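Local coordinates for glycerol-3-phosphate dehydrogenase [NAD(P)+] (Coxiella burnetii, PDB 3K96), which probably catalyses the NAD(P)H-dependent reduction of dihydroxyacetone phosphate to sn-glycerol 3-phosphate, the precursor for phospholipid synthesis, at residues 31-37 with 54-59. Residues are numbered along the deposited sequence; the frame is centred on the assembly and turned at random.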
loop_
_atom_site.group_PDB
_atom_site.type_symbol
_atom_site.label_atom_id
_atom_site.label_comp_id
_atom_site.label_asym_id
_atom_site.label_seq_id
_atom_site.Cartn_x
_atom_site.Cartn_y
_atom_site.Cartn_z
ATOM N N PRO A 31 19.358 32.944 -0.691
ATOM C CA PRO A 31 17.973 32.527 -0.699
ATOM C C PRO A 31 17.748 31.398 -1.684
ATOM O O PRO A 31 18.499 31.258 -2.633
ATOM C CB PRO A 31 17.220 33.782 -1.170
ATOM C CG PRO A 31 18.180 34.907 -1.069
ATOM C CD PRO A 31 19.530 34.302 -1.243
ATOM N N ILE A 32 16.743 30.573 -1.433
ATOM C CA ILE A 32 16.382 29.524 -2.372
ATOM C C ILE A 32 15.069 29.975 -2.996
ATOM O O ILE A 32 14.247 30.607 -2.328
ATOM C CB ILE A 32 16.292 28.143 -1.697
ATOM C CG1 ILE A 32 15.952 27.052 -2.740
ATOM C CG2 ILE A 32 15.303 28.169 -0.549
ATOM C CD1 ILE A 32 16.147 25.654 -2.212
ATOM N N ALA A 33 14.893 29.724 -4.286
ATOM C CA ALA A 33 13.662 30.099 -4.962
ATOM C C ALA A 33 12.799 28.858 -5.191
ATOM O O ALA A 33 13.301 27.809 -5.626
ATOM C CB ALA A 33 13.958 30.802 -6.316
ATOM N N ILE A 34 11.512 28.985 -4.873
ATOM C CA ILE A 34 10.537 27.924 -5.136
ATOM C C ILE A 34 9.542 28.443 -6.167
ATOM O O ILE A 34 8.809 29.396 -5.907
ATOM C CB ILE A 34 9.798 27.486 -3.858
ATOM C CG1 ILE A 34 10.784 26.776 -2.917
ATOM C CG2 ILE A 34 8.622 26.601 -4.224
ATOM C CD1 ILE A 34 10.236 26.405 -1.564
ATOM N N LEU A 35 9.539 27.809 -7.337
ATOM C CA LEU A 35 8.686 28.185 -8.446
ATOM C C LEU A 35 7.458 27.271 -8.436
ATOM O O LEU A 35 7.569 26.073 -8.697
ATOM C CB LEU A 35 9.460 28.043 -9.777
ATOM C CG LEU A 35 10.844 28.728 -9.855
ATOM C CD1 LEU A 35 11.454 28.601 -11.268
ATOM C CD2 LEU A 35 10.798 30.198 -9.412
ATOM N N GLY A 36 6.304 27.850 -8.124
ATOM C CA GLY A 36 5.033 27.103 -8.002
ATOM C C GLY A 36 4.482 27.291 -6.596
ATOM O O GLY A 36 5.007 26.730 -5.615
ATOM N N ALA A 37 3.412 28.067 -6.490
ATOM C CA ALA A 37 2.831 28.361 -5.204
ATOM C C ALA A 37 1.562 27.575 -4.945
ATOM O O ALA A 37 0.583 28.097 -4.383
ATOM C CB ALA A 37 2.594 29.864 -5.068
ATOM N N LYS A 54 16.111 31.858 4.080
ATOM C CA LYS A 54 15.411 32.820 3.252
ATOM C C LYS A 54 14.815 32.084 2.075
ATOM O O LYS A 54 15.521 31.344 1.388
ATOM C CB LYS A 54 16.367 33.887 2.719
ATOM C CG LYS A 54 17.094 34.657 3.813
ATOM C CD LYS A 54 18.144 35.605 3.218
ATOM C CE LYS A 54 19.075 36.175 4.301
ATOM N NZ LYS A 54 19.932 35.100 4.919
ATOM N N VAL A 55 13.532 32.307 1.822
ATOM C CA VAL A 55 12.863 31.656 0.739
ATOM C C VAL A 55 12.051 32.613 -0.092
ATOM O O VAL A 55 11.347 33.471 0.447
ATOM C CB VAL A 55 11.880 30.563 1.263
ATOM C CG1 VAL A 55 11.204 29.875 0.088
ATOM C CG2 VAL A 55 12.610 29.561 2.141
ATOM N N ARG A 56 12.126 32.446 -1.408
ATOM C CA ARG A 56 11.349 33.241 -2.341
ATOM C C ARG A 56 10.388 32.298 -3.070
ATOM O O ARG A 56 10.812 31.357 -3.749
ATOM C CB ARG A 56 12.241 33.943 -3.356
ATOM C CG ARG A 56 13.210 34.923 -2.751
ATOM C CD ARG A 56 14.073 35.526 -3.838
ATOM N NE ARG A 56 15.111 36.395 -3.301
ATOM C CZ ARG A 56 15.985 37.071 -4.040
ATOM N NH1 ARG A 56 15.967 36.976 -5.367
ATOM N NH2 ARG A 56 16.883 37.847 -3.442
ATOM N N LEU A 57 9.103 32.586 -2.945
ATOM C CA LEU A 57 8.066 31.785 -3.550
ATOM C C LEU A 57 7.429 32.531 -4.702
ATOM O O LEU A 57 6.869 33.600 -4.509
ATOM C CB LEU A 57 7.002 31.475 -2.490
ATOM C CG LEU A 57 5.845 30.575 -2.909
ATOM C CD1 LEU A 57 6.372 29.201 -3.309
ATOM C CD2 LEU A 57 4.833 30.474 -1.762
ATOM N N TRP A 58 7.484 31.955 -5.889
ATOM C CA TRP A 58 6.925 32.565 -7.095
ATOM C C TRP A 58 5.709 31.806 -7.605
ATOM O O TRP A 58 5.646 30.574 -7.549
ATOM C CB TRP A 58 7.982 32.576 -8.192
ATOM C CG TRP A 58 7.531 33.064 -9.557
ATOM C CD1 TRP A 58 7.452 34.368 -9.981
ATOM C CD2 TRP A 58 7.174 32.256 -10.690
ATOM N NE1 TRP A 58 7.036 34.418 -11.291
ATOM C CE2 TRP A 58 6.862 33.138 -11.753
ATOM C CE3 TRP A 58 7.075 30.868 -10.909
ATOM C CZ2 TRP A 58 6.459 32.684 -13.011
ATOM C CZ3 TRP A 58 6.687 30.414 -12.161
ATOM C CH2 TRP A 58 6.379 31.325 -13.200
ATOM N N SER A 59 4.749 32.569 -8.103
ATOM C CA SER A 59 3.558 32.026 -8.693
ATOM C C SER A 59 3.332 32.722 -10.011
ATOM O O SER A 59 3.527 33.941 -10.108
ATOM C CB SER A 59 2.353 32.292 -7.791
ATOM O OG SER A 59 1.162 31.836 -8.412
HETATM O O HOH W 1 1.951 28.993 -9.145
#
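Strands 32-35 and 55-58, within residues 31-37 and 54-59, pair side by side in parallel as the two β-strands of the first β-α-β unit of a Rossmann-type nucleotide-binding domain, connected through helix 39-49. Five backbone hydrogen bonds zip them together: I32 and I34 each give N-H to one residue of the second segment, K54 and R56, and take N-H from the residue two further on, straddling V55 and L57. The shortest runs from I34 N to R56 O (2.7 Å) and is nearly straight at 174°. The last, G36 N to W58 O (2.9 Å), carries the ladder just past strand 32-35 into the glycine-rich turn, where G36 takes a backbone conformation (phi 121°) natural to glycine.

Side chains divide between two faces. On one, CG of L57 stands anti to the backbone N (chi1 -177°), next to A37 CB at 4.0 Å, and its CD1 branch lies 3.6 Å from I34 CG2. I34 CD1 reaches the other way, to V55 CG1. On the opposite face, L35 CB lies 3.9 Å from W58 CE3, and the extended R56 chain runs alongside the P31 ring before NH1 is bound by the backbone carbonyls of S96 and E98. At the turn, a water accepts from A37 N (3.2 Å) and also hydrogen-bonds S59 OG, a hydroxyl further held by H64.

Helix 39-49 packs over the face of I32, I34, V55 and L57, and helix 93-97 over that of A33, L35 and W58; within the sheet, strand 102-105 flanks 32-35 and strand 87-90 flanks 55-58.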